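Local atomic coordinates of piwi domain-containing protein (Vanderwaltozyma polyspora, PDB entry 5THE), a protein that probably binds a small guide RNA and directs cleavage of complementary RNA as a budding-yeast Argonaute, here represented by its C-terminal lobe. Residues L174-E179 against I206-F211; A213-C217 against M238-L242; Y494-L498 against V545-I549. All coordinates share one frame. Residues are numbered along the deposited sequence.

In the fold
Contacts 1 and 2 lie in the parallel-sheet MID part of the lobe, while contact 3, the closest of the three to the chain's centre, joins the long helix 490-515 of the PIWI part to the C-terminus. Contact 1 is partly buried, reaches the surface and is apolar; contact 2 is buried and polar at one end, where Lys241 meets a backbone oxygen and a water on the guide phosphate. Contact 3 is buried and rich in aromatic rings. Helix 197-210 leads into strand 215-219, and Asp208 of contact 1 bonds Asn215 of contact 2. Contacts 2 and 3 meet where Lys241 packs along Val545, Met546, Tyr547 and Ile549.

Contact 1: residues L174-E179 against I206-F211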
loop_
_atom_site.group_PDB
_atom_site.type_symbol
_atom_site.label_atom_id
_atom_site.label_comp_id
_atom_site.label_asym_id
_atom_site.label_seq_id
_atom_site.Cartn_x
_atom_site.Cartn_y
_atom_site.Cartn_z
ATOM N N LEU A 174 -6.922 -2.702 -28.702
ATOM C CA LEU A 174 -6.793 -1.888 -27.499
ATOM C C LEU A 174 -5.720 -0.822 -27.678
ATOM O O LEU A 174 -5.914 0.334 -27.289
ATOM C CB LEU A 174 -6.478 -2.777 -26.292
ATOM C CG LEU A 174 -6.307 -2.024 -24.965
ATOM C CD1 LEU A 174 -7.635 -1.407 -24.526
ATOM C CD2 LEU A 174 -5.719 -2.918 -23.866
ATOM N N LEU A 175 -4.585 -1.195 -28.271
ATOM C CA LEU A 175 -3.539 -0.226 -28.578
ATOM C C LEU A 175 -4.086 0.930 -29.391
ATOM O O LEU A 175 -3.766 2.094 -29.127
ATOM C CB LEU A 175 -2.402 -0.901 -29.340
ATOM C CG LEU A 175 -1.520 -1.826 -28.511
ATOM C CD1 LEU A 175 -0.453 -2.454 -29.387
ATOM C CD2 LEU A 175 -0.903 -1.064 -27.354
ATOM N N ASN A 176 -4.916 0.626 -30.387
ATOM C CA ASN A 176 -5.537 1.686 -31.166
ATOM C C ASN A 176 -6.481 2.510 -30.303
ATOM O O ASN A 176 -6.536 3.741 -30.422
ATOM C CB ASN A 176 -6.283 1.091 -32.358
ATOM C CG ASN A 176 -6.862 2.157 -33.253
ATOM O OD1 ASN A 176 -6.129 2.832 -33.976
ATOM N ND2 ASN A 176 -8.178 2.331 -33.198
ATOM N N LEU A 177 -7.227 1.843 -29.422
ATOM C CA LEU A 177 -8.141 2.542 -28.530
ATOM C C LEU A 177 -7.388 3.494 -27.604
ATOM O O LEU A 177 -7.826 4.628 -27.380
ATOM C CB LEU A 177 -8.942 1.513 -27.732
ATOM C CG LEU A 177 -10.149 1.959 -26.911
ATOM C CD1 LEU A 177 -11.042 0.757 -26.628
ATOM C CD2 LEU A 177 -9.728 2.634 -25.597
ATOM N N LEU A 178 -6.255 3.052 -27.054
ATOM C CA LEU A 178 -5.543 3.870 -26.076
ATOM C C LEU A 178 -4.923 5.110 -26.716
ATOM O O LEU A 178 -4.959 6.196 -26.131
ATOM C CB LEU A 178 -4.480 3.031 -25.370
ATOM C CG LEU A 178 -5.087 1.909 -24.527
ATOM C CD1 LEU A 178 -4.004 1.128 -23.818
ATOM C CD2 LEU A 178 -6.075 2.486 -23.529
ATOM N N GLU A 179 -4.357 4.980 -27.916
ATOM C CA GLU A 179 -3.806 6.161 -28.583
ATOM C C GLU A 179 -4.888 7.181 -28.924
ATOM O O GLU A 179 -4.599 8.375 -29.048
ATOM C CB GLU A 179 -3.061 5.765 -29.864
ATOM C CG GLU A 179 -2.011 4.686 -29.701
ATOM C CD GLU A 179 -1.948 3.748 -30.853
ATOM O OE1 GLU A 179 -2.833 3.844 -31.712
ATOM O OE2 GLU A 179 -1.026 2.903 -30.883
ATOM N N ILE A 206 0.329 -2.876 -20.805
ATOM C CA ILE A 206 -0.022 -1.927 -21.848
ATOM C C ILE A 206 -0.490 -0.615 -21.244
ATOM O O ILE A 206 -0.029 0.467 -21.626
ATOM C CB ILE A 206 -1.098 -2.530 -22.758
ATOM C CG1 ILE A 206 -0.516 -3.699 -23.562
ATOM C CG2 ILE A 206 -1.676 -1.479 -23.665
ATOM C CD1 ILE A 206 -1.606 -4.604 -24.142
ATOM N N THR A 207 -1.419 -0.689 -20.292
ATOM C CA THR A 207 -2.135 0.515 -19.896
ATOM C C THR A 207 -1.355 1.332 -18.871
ATOM O O THR A 207 -1.294 2.561 -18.990
ATOM C CB THR A 207 -3.516 0.137 -19.376
ATOM O OG1 THR A 207 -4.099 -0.807 -20.287
ATOM C CG2 THR A 207 -4.405 1.369 -19.302
ATOM N N ASP A 208 -0.764 0.681 -17.861
ATOM C CA ASP A 208 0.102 1.410 -16.932
ATOM C C ASP A 208 1.423 1.759 -17.600
ATOM O O ASP A 208 1.808 2.930 -17.697
ATOM C CB ASP A 208 0.409 0.593 -15.669
ATOM C CG ASP A 208 -0.805 0.276 -14.813
ATOM O OD1 ASP A 208 -1.892 0.888 -14.973
ATOM O OD2 ASP A 208 -0.637 -0.612 -13.942
ATOM N N LEU A 209 2.144 0.739 -18.058
ATOM C CA LEU A 209 3.552 0.937 -18.373
ATOM C C LEU A 209 3.740 1.608 -19.734
ATOM O O LEU A 209 4.501 2.572 -19.854
ATOM C CB LEU A 209 4.281 -0.408 -18.285
ATOM C CG LEU A 209 5.784 -0.414 -18.555
ATOM C CD1 LEU A 209 6.413 -1.516 -17.760
ATOM C CD2 LEU A 209 6.055 -0.603 -20.051
ATOM N N LYS A 210 3.051 1.124 -20.771
ATOM C CA LYS A 210 3.211 1.727 -22.091
ATOM C C LYS A 210 2.536 3.097 -22.172
ATOM O O LYS A 210 3.167 4.080 -22.575
ATOM C CB LYS A 210 2.676 0.786 -23.175
ATOM C CG LYS A 210 3.574 -0.429 -23.441
ATOM C CD LYS A 210 5.048 -0.022 -23.387
ATOM C CE LYS A 210 5.886 -0.669 -24.482
ATOM N NZ LYS A 210 5.903 -2.148 -24.355
ATOM N N PHE A 211 1.259 3.193 -21.789
ATOM C CA PHE A 211 0.506 4.427 -22.016
ATOM C C PHE A 211 0.360 5.314 -20.789
ATOM O O PHE A 211 0.094 6.513 -20.940
ATOM C CB PHE A 211 -0.896 4.113 -22.550
ATOM C CG PHE A 211 -0.902 3.681 -23.973
ATOM C CD1 PHE A 211 -0.595 2.373 -24.309
ATOM C CD2 PHE A 211 -1.190 4.589 -24.984
ATOM C CE1 PHE A 211 -0.582 1.971 -25.625
ATOM C CE2 PHE A 211 -1.181 4.197 -26.306
ATOM C CZ PHE A 211 -0.880 2.885 -26.630
#
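Two helices of the Rossmann-like MID domain, 169-179 and 197-210, pack side by side here on one face of its parallel sheet. Their segment axes cross at -57° and pass 11.5 Å apart, a gap filled by side chains. Ile206 fills the inner part of the interface: its CG2 meets Leu178 CD1 at 3.5 Å and Leu175 CD2 at 3.8 Å, with Leu174 CD2 at 4.3 Å. Phe211 closes the outer end. The last turn of helix 197-210 widens to a pi-type turn, with Phe211 N bonded to Ile206 O at 3.0 Å, and the ring reaches across to the other helix. Leu178 CB sits over its face as a CH-pi contact, 3.6 Å from the centroid, while Leu175 CD2 (3.5 Å to Phe211 CE1) and Glu179 CG (3.5 Å to Phe211 CE2) lie at its edge. Beneath, Leu174 and Leu178 rest on Tyr189 of strand 185-191, whose hydroxyl is hydrogen-bonded to Thr207 OG1. Helix 197-210 is the crossover between parallel strands 185-191 and 215-219, a beta-alpha-beta unit. With apolar and CH-pi contacts and no polar bond between the segments, the helix pair is held by shape and burial.

Contact 2: residues A213-C217 against M238-L242; sequences ALNSC and MNLKL. With nucleotides of chain B.
The segment 213-217 runs extended (Leu214 -63/134, Asn215 -160/151, Ser216 -131/151) into strand 215-219 and faces the C-terminal turn of helix 228-241. CA atoms pair Leu214 with Lys241 (6.8 Å) and Ser216 with Met238 (6.9 Å); CB of Leu214 and Ser216 points toward the helix, that of Asn215 and Cys217 away. Leu242 N bonds Met238 O at 2.8 Å, and Leu242 then leaves helical geometry (-83/21). The apolar pair is Leu214 (m, t) CD1 with Leu242 CD2, 3.5 Å; carbon meets oxygen in van der Waals contact at Leu214 CD1 to Lys241 O and Met238 CG to Ser216 OG, both 3.6 Å. Lys241 (chi1 m, chi2 to chi4 t) extends along the strand, and its NZ donates to Asn215 O at 2.7 Å. This is the MID pocket that receives the guide's 5' phosphate in Argonautes, occupied here by U1 of chain B. Cys217 N donates to U1 OP1 at 2.7 Å, and a water bridges Lys241 NZ (2.5 Å) to U1 OP2 (2.8 Å), with a weak 3.3 Å bond from Ser216 OG. Asn215 ND2 donates to Ala213 O at 3.0 Å and to Asp208 OD1, its OD1 accepts from Lys204 NZ, and Ser216 OG pairs with Tyr186 OH.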
loop_
_atom_site.group_PDB
_atom_site.type_symbol
_atom_site.label_atom_id
_atom_site.label_comp_id
_atom_site.label_asym_id
_atom_site.label_seq_id
_atom_site.Cartn_x
_atom_site.Cartn_y
_atom_site.Cartn_z
ATOM N N ALA A 213 -2.097 5.303 -18.726
ATOM C CA ALA A 213 -3.500 5.688 -18.653
ATOM C C ALA A 213 -4.106 5.111 -17.376
ATOM O O ALA A 213 -3.865 3.949 -17.039
ATOM C CB ALA A 213 -4.270 5.207 -19.884
ATOM N N LEU A 214 -4.852 5.939 -16.649
ATOM C CA LEU A 214 -5.518 5.481 -15.435
ATOM C C LEU A 214 -6.529 4.392 -15.772
ATOM O O LEU A 214 -7.322 4.532 -16.704
ATOM C CB LEU A 214 -6.220 6.655 -14.746
ATOM C CG LEU A 214 -5.337 7.776 -14.198
ATOM C CD1 LEU A 214 -6.206 8.715 -13.375
ATOM C CD2 LEU A 214 -4.177 7.219 -13.345
ATOM N N ASN A 215 -6.517 3.309 -14.999
ATOM C CA ASN A 215 -7.429 2.216 -15.283
ATOM C C ASN A 215 -7.590 1.359 -14.039
ATOM O O ASN A 215 -6.671 1.241 -13.229
ATOM C CB ASN A 215 -6.923 1.344 -16.450
ATOM C CG ASN A 215 -5.681 0.538 -16.082
ATOM O OD1 ASN A 215 -5.758 -0.672 -15.836
ATOM N ND2 ASN A 215 -4.529 1.213 -16.018
ATOM N N SER A 216 -8.756 0.733 -13.927
ATOM C CA SER A 216 -8.998 -0.323 -12.960
ATOM C C SER A 216 -9.635 -1.505 -13.676
ATOM O O SER A 216 -10.343 -1.344 -14.676
ATOM C CB SER A 216 -9.926 0.138 -11.810
ATOM O OG SER A 216 -9.411 1.283 -11.151
ATOM N N CYS A 217 -9.381 -2.689 -13.151
ATOM C CA CYS A 217 -10.039 -3.894 -13.616
ATOM C C CYS A 217 -11.121 -4.327 -12.646
ATOM O O CYS A 217 -11.039 -4.117 -11.435
ATOM C CB CYS A 217 -9.050 -5.043 -13.782
ATOM S SG CYS A 217 -7.858 -4.700 -15.040
ATOM N N MET A 238 -9.960 3.956 -7.512
ATOM C CA MET A 238 -10.013 4.957 -8.572
ATOM C C MET A 238 -9.679 6.332 -8.028
ATOM O O MET A 238 -8.868 7.066 -8.607
ATOM C CB MET A 238 -11.403 4.970 -9.201
ATOM C CG MET A 238 -11.787 3.651 -9.862
ATOM S SD MET A 238 -13.461 3.772 -10.519
ATOM C CE MET A 238 -13.541 2.306 -11.575
ATOM N N ASN A 239 -10.301 6.692 -6.903
ATOM C CA ASN A 239 -10.100 8.017 -6.333
ATOM C C ASN A 239 -8.630 8.257 -6.011
ATOM O O ASN A 239 -8.100 9.338 -6.287
ATOM C CB ASN A 239 -10.962 8.184 -5.080
ATOM C CG ASN A 239 -11.017 9.642 -4.578
ATOM O OD1 ASN A 239 -11.057 9.892 -3.388
ATOM N ND2 ASN A 239 -11.080 10.578 -5.486
ATOM N N LEU A 240 -7.950 7.248 -5.446
ATOM C CA LEU A 240 -6.511 7.374 -5.202
ATOM C C LEU A 240 -5.748 7.599 -6.504
ATOM O O LEU A 240 -4.879 8.479 -6.579
ATOM C CB LEU A 240 -5.978 6.141 -4.471
ATOM C CG LEU A 240 -6.484 5.976 -3.026
ATOM C CD1 LEU A 240 -6.044 4.635 -2.442
ATOM C CD2 LEU A 240 -6.013 7.151 -2.131
ATOM N N LYS A 241 -6.049 6.795 -7.538
ATOM C CA LYS A 241 -5.392 6.956 -8.832
ATOM C C LYS A 241 -5.655 8.332 -9.418
ATOM O O LYS A 241 -4.788 8.896 -10.091
ATOM C CB LYS A 241 -5.852 5.860 -9.796
ATOM C CG LYS A 241 -5.178 4.526 -9.500
ATOM C CD LYS A 241 -5.909 3.382 -10.143
ATOM C CE LYS A 241 -5.112 2.086 -10.055
ATOM N NZ LYS A 241 -5.892 0.944 -10.654
ATOM N N LEU A 242 -6.823 8.905 -9.127
ATOM C CA LEU A 242 -7.152 10.275 -9.481
ATOM C C LEU A 242 -6.614 11.303 -8.479
ATOM O O LEU A 242 -7.128 12.424 -8.437
ATOM C CB LEU A 242 -8.666 10.409 -9.622
ATOM C CG LEU A 242 -9.188 9.646 -10.841
ATOM C CD1 LEU A 242 -10.668 9.275 -10.686
ATOM C CD2 LEU A 242 -8.963 10.515 -12.069
ATOM O OP3 U B 1 -5.651 -3.673 -9.985
ATOM P P U B 1 -7.055 -3.415 -10.362
ATOM O OP1 U B 1 -7.095 -2.652 -11.633
ATOM O OP2 U B 1 -7.774 -2.853 -9.207
ATOM O "O5'" U B 1 -7.714 -4.807 -10.707
ATOM C "C5'" U B 1 -8.212 -5.665 -9.691
ATOM C "C4'" U B 1 -9.170 -6.643 -10.300
ATOM O "O4'" U B 1 -8.460 -7.485 -11.256
ATOM C "C3'" U B 1 -9.870 -7.578 -9.325
ATOM O "O3'" U B 1 -11.237 -7.711 -9.718
ATOM C "C2'" U B 1 -9.126 -8.902 -9.507
ATOM O "O2'" U B 1 -9.889 -10.052 -9.213
ATOM C "C1'" U B 1 -8.731 -8.849 -10.983
ATOM N N1 U B 1 -7.522 -9.639 -11.293
ATOM C C2 U B 1 -7.619 -10.623 -12.245
ATOM O O2 U B 1 -8.654 -10.827 -12.842
ATOM N N3 U B 1 -6.473 -11.346 -12.485
ATOM C C4 U B 1 -5.249 -11.168 -11.865
ATOM O O4 U B 1 -4.295 -11.883 -12.187
ATOM C C5 U B 1 -5.225 -10.136 -10.875
ATOM C C6 U B 1 -6.337 -9.432 -10.625
HETATM O O HOH W 1 -7.338 -0.139 -8.990
#

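Contact 3: residues Y494-L498 against V545-I549; sequences YADLL and VMYYI
A turn of helix 490-515, residues 494-498, lies against the extreme C-terminus, which has no regular secondary structure: Met546 (-81/61) centres an inverse gamma turn, and Met546 to Ile549 form a type I beta turn with Ile549 N bonded to Met546 O at 3.2 Å. The backbones come nearest at Leu498 and Tyr548, CA to CA 5.3 Å. Tyr494 (chi1 m, CA-CB sideways) lays its ring beside Met546 and Ile549. Met546 CE sits over one ring face, 3.8 Å from the centroid, a CH-pi contact, and the sulfur, 5.2 Å from that centroid, makes it a Met-aromatic pair; Ile549 CD1 lies at the edge, 3.8 Å from Tyr494 CE1. Tyr494 CB is 3.4 Å from Tyr548 OH, which bonds Phe298 O, while Tyr494 OH bonds Gly480 N. The CA-to-CB bond of Leu497 (m, t) is directed toward residues 545-549, its CB 3.8 Å from Tyr548 CD1 and its CD1 3.9 Å from Ile549 CD1. Leu498 (t, p) ends the contact: its CB makes a CH-pi contact with the Tyr548 ring (4.2 Å from the centroid, 21° off the normal), and its CD1 stands 3.5 Å from Tyr547 OH. Tyr547 and Tyr548 both have chi1 p. Ile549 O accepts from Lys237 NZ of helix 228-241 and from Arg481 NH1; OXT makes a long, weak ion pair with Lys241 NZ beside the guide's 5' phosphate, consistent with other Argonautes, whose C-terminus lies at the MID-PIWI interface. Apolar and aromatic contacts thus fix the tail on the PIWI helix, while basic residues meet its charge.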
loop_
_atom_site.group_PDB
_atom_site.type_symbol
_atom_site.label_atom_id
_atom_site.label_comp_id
_atom_site.label_asym_id
_atom_site.label_seq_id
_atom_site.Cartn_x
_atom_site.Cartn_y
_atom_site.Cartn_z
ATOM N N TYR A 494 1.698 -0.813 0.640
ATOM C CA TYR A 494 1.874 -0.154 -0.656
ATOM C C TYR A 494 3.112 -0.657 -1.389
ATOM O O TYR A 494 3.074 -0.874 -2.607
ATOM C CB TYR A 494 1.985 1.352 -0.475
ATOM C CG TYR A 494 0.722 2.021 -0.007
ATOM C CD1 TYR A 494 -0.529 1.534 -0.381
ATOM C CD2 TYR A 494 0.779 3.158 0.787
ATOM C CE1 TYR A 494 -1.697 2.166 0.036
ATOM C CE2 TYR A 494 -0.383 3.797 1.213
ATOM C CZ TYR A 494 -1.615 3.287 0.839
ATOM O OH TYR A 494 -2.761 3.910 1.257
ATOM N N ALA A 495 4.233 -0.798 -0.671
ATOM C CA ALA A 495 5.457 -1.268 -1.309
ATOM C C ALA A 495 5.299 -2.694 -1.808
ATOM O O ALA A 495 5.785 -3.031 -2.896
ATOM C CB ALA A 495 6.640 -1.165 -0.343
ATOM N N ASP A 496 4.640 -3.554 -1.016
ATOM C CA ASP A 496 4.376 -4.919 -1.472
ATOM C C ASP A 496 3.593 -4.906 -2.774
ATOM O O ASP A 496 3.930 -5.623 -3.720
ATOM C CB ASP A 496 3.604 -5.712 -0.412
ATOM C CG ASP A 496 4.358 -5.846 0.873
ATOM O OD1 ASP A 496 5.594 -5.678 0.870
ATOM O OD2 ASP A 496 3.711 -6.129 1.896
ATOM N N LEU A 497 2.529 -4.094 -2.830
ATOM C CA LEU A 497 1.684 -4.035 -4.019
ATOM C C LEU A 497 2.438 -3.505 -5.227
ATOM O O LEU A 497 2.161 -3.916 -6.355
ATOM C CB LEU A 497 0.467 -3.155 -3.744
ATOM C CG LEU A 497 -0.416 -3.731 -2.631
ATOM C CD1 LEU A 497 -1.524 -2.742 -2.298
ATOM C CD2 LEU A 497 -0.996 -5.051 -3.105
ATOM N N LEU A 498 3.362 -2.566 -5.023
ATOM C CA LEU A 498 4.101 -2.044 -6.163
ATOM C C LEU A 498 5.061 -3.096 -6.705
ATOM O O LEU A 498 5.208 -3.239 -7.926
ATOM C CB LEU A 498 4.837 -0.761 -5.770
ATOM C CG LEU A 498 5.747 -0.154 -6.845
ATOM C CD1 LEU A 498 4.983 0.012 -8.149
ATOM C CD2 LEU A 498 6.320 1.209 -6.359
ATOM N N VAL A 545 1.847 8.568 -9.576
ATOM C CA VAL A 545 0.501 8.075 -9.331
ATOM C C VAL A 545 0.601 6.721 -8.652
ATOM O O VAL A 545 1.532 5.951 -8.918
ATOM C CB VAL A 545 -0.288 7.981 -10.655
ATOM C CG1 VAL A 545 -1.661 7.346 -10.436
ATOM C CG2 VAL A 545 -0.405 9.373 -11.295
ATOM N N MET A 546 -0.355 6.436 -7.760
ATOM C CA MET A 546 -0.488 5.109 -7.151
ATOM C C MET A 546 -1.213 4.154 -8.103
ATOM O O MET A 546 -2.282 3.622 -7.804
ATOM C CB MET A 546 -1.220 5.197 -5.817
ATOM C CG MET A 546 -0.489 5.958 -4.722
ATOM S SD MET A 546 -1.537 6.225 -3.266
ATOM C CE MET A 546 -1.750 4.533 -2.680
ATOM N N TYR A 547 -0.602 3.937 -9.279
ATOM C CA TYR A 547 -1.200 3.049 -10.267
ATOM C C TYR A 547 -1.267 1.617 -9.774
ATOM O O TYR A 547 -2.030 0.818 -10.324
ATOM C CB TYR A 547 -0.422 3.103 -11.585
ATOM C CG TYR A 547 1.045 2.775 -11.441
ATOM C CD1 TYR A 547 1.972 3.774 -11.158
ATOM C CD2 TYR A 547 1.505 1.466 -11.597
ATOM C CE1 TYR A 547 3.316 3.484 -11.020
ATOM C CE2 TYR A 547 2.860 1.163 -11.463
ATOM C CZ TYR A 547 3.755 2.175 -11.172
ATOM O OH TYR A 547 5.099 1.896 -11.043
ATOM N N TYR A 548 -0.482 1.276 -8.759
ATOM C CA TYR A 548 -0.398 -0.087 -8.269
ATOM C C TYR A 548 -1.534 -0.443 -7.316
ATOM O O TYR A 548 -1.679 -1.625 -6.978
ATOM C CB TYR A 548 0.956 -0.288 -7.576
ATOM C CG TYR A 548 1.157 0.663 -6.413
ATOM C CD1 TYR A 548 0.641 0.364 -5.161
ATOM C CD2 TYR A 548 1.831 1.866 -6.578
ATOM C CE1 TYR A 548 0.788 1.224 -4.107
ATOM C CE2 TYR A 548 1.997 2.744 -5.520
ATOM C CZ TYR A 548 1.472 2.412 -4.284
ATOM O OH TYR A 548 1.620 3.264 -3.217
ATOM N N ILE A 549 -2.332 0.541 -6.877
ATOM C CA ILE A 549 -3.343 0.313 -5.839
ATOM C C ILE A 549 -4.594 -0.360 -6.386
ATOM O O ILE A 549 -5.339 -0.990 -5.628
ATOM C CB ILE A 549 -3.734 1.639 -5.124
ATOM C CG1 ILE A 549 -4.374 1.361 -3.758
ATOM C CG2 ILE A 549 -4.731 2.421 -5.956
ATOM C CD1 ILE A 549 -3.516 0.548 -2.836
ATOM O OXT ILE A 549 -4.900 -0.288 -7.579
#